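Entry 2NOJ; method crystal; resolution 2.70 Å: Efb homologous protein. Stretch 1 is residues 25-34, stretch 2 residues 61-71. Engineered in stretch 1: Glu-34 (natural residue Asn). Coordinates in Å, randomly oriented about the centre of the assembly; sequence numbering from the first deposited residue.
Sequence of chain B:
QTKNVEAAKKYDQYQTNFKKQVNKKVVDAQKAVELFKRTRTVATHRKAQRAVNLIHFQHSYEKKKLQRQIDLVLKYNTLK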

# COMPACT_ATOMS: atom_id res chain seq x y z
N LYS B 25 -24.77 2.11 1.70
CA LYS B 25 -23.47 2.22 2.35
C LYS B 25 -23.50 2.60 3.84
O LYS B 25 -22.58 2.26 4.58
CB LYS B 25 -22.57 3.19 1.58
CG LYS B 25 -21.96 2.54 0.36
CD LYS B 25 -20.58 3.10 0.03
CE LYS B 25 -19.82 2.12 -0.84
NZ LYS B 25 -18.51 2.64 -1.31
N VAL B 26 -24.54 3.30 4.28
CA VAL B 26 -24.60 3.64 5.70
C VAL B 26 -25.14 2.43 6.44
O VAL B 26 -24.66 2.08 7.52
CB VAL B 26 -25.52 4.84 5.99
CG1 VAL B 26 -25.76 4.95 7.48
CG2 VAL B 26 -24.88 6.12 5.50
N VAL B 27 -26.14 1.78 5.86
CA VAL B 27 -26.72 0.59 6.46
C VAL B 27 -25.65 -0.49 6.58
O VAL B 27 -25.51 -1.13 7.61
CB VAL B 27 -27.91 0.06 5.62
CG1 VAL B 27 -28.44 -1.24 6.20
CG2 VAL B 27 -29.00 1.12 5.56
N ASP B 28 -24.90 -0.68 5.51
CA ASP B 28 -23.83 -1.66 5.46
C ASP B 28 -22.89 -1.33 6.62
O ASP B 28 -22.62 -2.17 7.48
CB ASP B 28 -23.09 -1.53 4.12
CG ASP B 28 -22.11 -2.68 3.86
OD1 ASP B 28 -21.48 -2.68 2.78
OD2 ASP B 28 -21.97 -3.58 4.72
N ALA B 29 -22.41 -0.10 6.63
CA ALA B 29 -21.50 0.37 7.68
C ALA B 29 -22.13 0.10 9.05
O ALA B 29 -21.42 -0.23 10.01
CB ALA B 29 -21.23 1.84 7.51
N GLN B 30 -23.46 0.26 9.11
CA GLN B 30 -24.24 0.03 10.32
C GLN B 30 -24.22 -1.45 10.70
O GLN B 30 -23.91 -1.81 11.84
CB GLN B 30 -25.68 0.49 10.13
CG GLN B 30 -25.84 1.99 10.19
CD GLN B 30 -27.17 2.47 9.62
OE1 GLN B 30 -27.66 3.55 9.98
NE2 GLN B 30 -27.75 1.68 8.73
N LYS B 31 -24.54 -2.30 9.74
CA LYS B 31 -24.54 -3.72 10.00
C LYS B 31 -23.13 -4.20 10.42
O LYS B 31 -22.95 -5.12 11.23
CB LYS B 31 -25.03 -4.48 8.76
N ALA B 32 -22.11 -3.53 9.88
CA ALA B 32 -20.74 -3.87 10.20
C ALA B 32 -20.35 -3.42 11.60
O ALA B 32 -19.70 -4.16 12.33
CB ALA B 32 -19.80 -3.25 9.16
N VAL B 33 -20.74 -2.20 11.99
CA VAL B 33 -20.39 -1.71 13.33
C VAL B 33 -21.18 -2.42 14.42
O VAL B 33 -20.67 -2.68 15.50
CB VAL B 33 -20.63 -0.17 13.47
CG1 VAL B 33 -20.51 0.24 14.91
CG2 VAL B 33 -19.60 0.62 12.64
N GLU B 34 -22.44 -2.75 14.15
CA GLU B 34 -23.23 -3.46 15.17
C GLU B 34 -22.59 -4.82 15.53
O GLU B 34 -22.45 -5.15 16.71
CB GLU B 34 -24.67 -3.67 14.69
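Stretch 2, residues 61-71: YEKKKLQRQID

Residues 61-71 form a helix that runs alongside the helix of residues 25-34 in nearly the same direction. The two N-to-C directions differ by 16°, with a signed crossing angle of 16°, and the axes come no closer than 10.1 Å. Near the start of both stretches, Val-26 CA and Glu-62 CA lie 7.1 Å apart; two turns on, Val-33 CA and Ile-70 CA lie 6.8 Å apart. This matching spacing fits the shallow crossing. The contact is modest, burying 262 Å² summed over both sides.

Each backbone is held by its own i to i+4 hydrogen bonds. In the second helix Lys-65 N donates to Tyr-61 O at 3.0 Å, Leu-66 N to Glu-62 O at 3.1 Å and Gln-67 N to Lys-63 O at 2.9 Å. The bond from Gln-69 N to Lys-65 O, at 3.3 Å, is weak, but the regular pattern resumes with Asp-71 N to Gln-67 O at 3.1 Å.

Apolar packing centres on Val-33, which has the largest covered area of any residue in the contact. Its CB points toward the second helix, and with chi1 in the t rotamer its two methyls meet successive residues there: CG1 lies 3.8 Å from Gln-69 CB, while CG2 lies 3.6 Å from Ile-70 CD1. The CB of Ile-70 is directed sideways, but its m, m conformation brings the end of the chain nearer to Val-33. Val-33 CG2 also approaches the backbone of the facing helix, 3.9 Å from Leu-66 O, and stands 4.5 Å from Leu-66 CB. Leu-66 points toward the first helix, but it is modelled only to CB, so the reach of its isobutyl group cannot be judged. At the other end of the contact, Val-26 CG1 packs against Glu-62 CB at 3.8 Å, using the aliphatic base of an otherwise acidic side chain.

Polar groups add little across the pair. Gln-30 leaves its helix sideways and its end swings nearer, yet Gln-30 OE1 and Glu-62 OE1 remain 4.0 Å apart, and no hydrogen bond links the two stretches among the modelled atoms. Gln-69 contributes its CB to the packing, whereas the end of its side chain leads away and OE1 is hydrogen-bonded elsewhere in the structure. Gln-67, directed away from the first helix, instead bonds within its own: Gln-67 NE2 donates to Asp-71 OD1 at 3.0 Å. The engineered Glu-34 also points away and takes no part in the contact as modelled.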

# COMPACT_ATOMS: atom_id res chain seq x y z
N TYR B 61 -23.60 12.53 9.03
CA TYR B 61 -23.51 12.47 10.49
C TYR B 61 -23.56 11.04 10.98
O TYR B 61 -23.03 10.72 12.04
CB TYR B 61 -24.63 13.24 11.17
CG TYR B 61 -24.32 13.54 12.61
CD1 TYR B 61 -23.39 14.53 12.94
CD2 TYR B 61 -24.94 12.84 13.65
CE1 TYR B 61 -23.08 14.83 14.27
CE2 TYR B 61 -24.64 13.13 15.01
CZ TYR B 61 -23.71 14.13 15.30
OH TYR B 61 -23.42 14.45 16.62
N GLU B 62 -24.21 10.18 10.21
CA GLU B 62 -24.28 8.78 10.59
C GLU B 62 -22.87 8.21 10.44
O GLU B 62 -22.58 7.13 10.93
CB GLU B 62 -25.26 8.01 9.70
CG GLU B 62 -26.71 8.11 10.19
CD GLU B 62 -26.88 7.72 11.67
OE1 GLU B 62 -26.34 6.67 12.09
OE2 GLU B 62 -27.55 8.48 12.41
N LYS B 63 -22.02 8.98 9.76
CA LYS B 63 -20.63 8.62 9.52
C LYS B 63 -19.80 8.83 10.81
O LYS B 63 -19.12 7.92 11.31
CB LYS B 63 -20.08 9.52 8.39
CG LYS B 63 -18.63 9.29 7.97
CD LYS B 63 -18.54 8.25 6.88
CE LYS B 63 -17.14 8.25 6.25
NZ LYS B 63 -16.80 9.65 5.82
N LYS B 64 -19.86 10.04 11.36
CA LYS B 64 -19.12 10.37 12.56
C LYS B 64 -19.67 9.60 13.75
O LYS B 64 -18.93 9.13 14.63
CB LYS B 64 -19.19 11.91 12.83
N LYS B 65 -20.98 9.46 13.78
CA LYS B 65 -21.61 8.76 14.88
C LYS B 65 -21.13 7.32 14.88
O LYS B 65 -20.66 6.81 15.92
CB LYS B 65 -23.13 8.85 14.75
CG LYS B 65 -23.90 8.21 15.88
CD LYS B 65 -25.30 8.81 15.95
CE LYS B 65 -25.30 10.21 16.59
NZ LYS B 65 -25.22 10.23 18.10
N LEU B 66 -21.23 6.67 13.72
CA LEU B 66 -20.80 5.29 13.57
C LEU B 66 -19.29 5.14 13.78
O LEU B 66 -18.82 4.07 14.19
CB LEU B 66 -21.20 4.76 12.21
N GLN B 67 -18.53 6.19 13.50
CA GLN B 67 -17.08 6.12 13.70
C GLN B 67 -16.79 6.11 15.16
O GLN B 67 -15.80 5.54 15.60
CB GLN B 67 -16.35 7.34 13.13
CG GLN B 67 -14.83 7.29 13.32
CD GLN B 67 -14.15 6.18 12.47
OE1 GLN B 67 -14.21 6.20 11.24
NE2 GLN B 67 -13.53 5.21 13.14
N ARG B 68 -17.67 6.78 15.91
CA ARG B 68 -17.55 6.92 17.36
C ARG B 68 -17.69 5.56 18.05
O ARG B 68 -16.91 5.22 18.94
CB ARG B 68 -18.61 7.91 17.86
CG ARG B 68 -18.31 8.51 19.22
CD ARG B 68 -19.57 8.63 20.06
NE ARG B 68 -19.25 9.21 21.37
CZ ARG B 68 -20.08 9.23 22.41
NH1 ARG B 68 -21.30 8.71 22.34
NH2 ARG B 68 -19.66 9.79 23.54
N GLN B 69 -18.69 4.79 17.65
CA GLN B 69 -18.88 3.49 18.25
C GLN B 69 -17.62 2.63 18.06
O GLN B 69 -17.21 1.89 18.97
CB GLN B 69 -20.13 2.83 17.65
CG GLN B 69 -21.41 3.62 17.92
CD GLN B 69 -21.69 3.79 19.40
OE1 GLN B 69 -20.92 3.33 20.26
NE2 GLN B 69 -22.80 4.47 19.70
N ILE B 70 -16.98 2.77 16.90
CA ILE B 70 -15.76 2.04 16.57
C ILE B 70 -14.71 2.38 17.62
O ILE B 70 -14.20 1.52 18.35
CB ILE B 70 -15.17 2.48 15.21
CG1 ILE B 70 -16.12 2.15 14.06
CG2 ILE B 70 -13.80 1.86 15.00
CD1 ILE B 70 -16.22 0.70 13.74
N ASP B 71 -14.39 3.66 17.68
CA ASP B 71 -13.38 4.17 18.60
C ASP B 71 -13.65 3.79 20.06
O ASP B 71 -12.71 3.57 20.81
CB ASP B 71 -13.29 5.71 18.48
CG ASP B 71 -12.66 6.17 17.14
OD1 ASP B 71 -12.89 5.53 16.09
OD2 ASP B 71 -11.94 7.20 17.14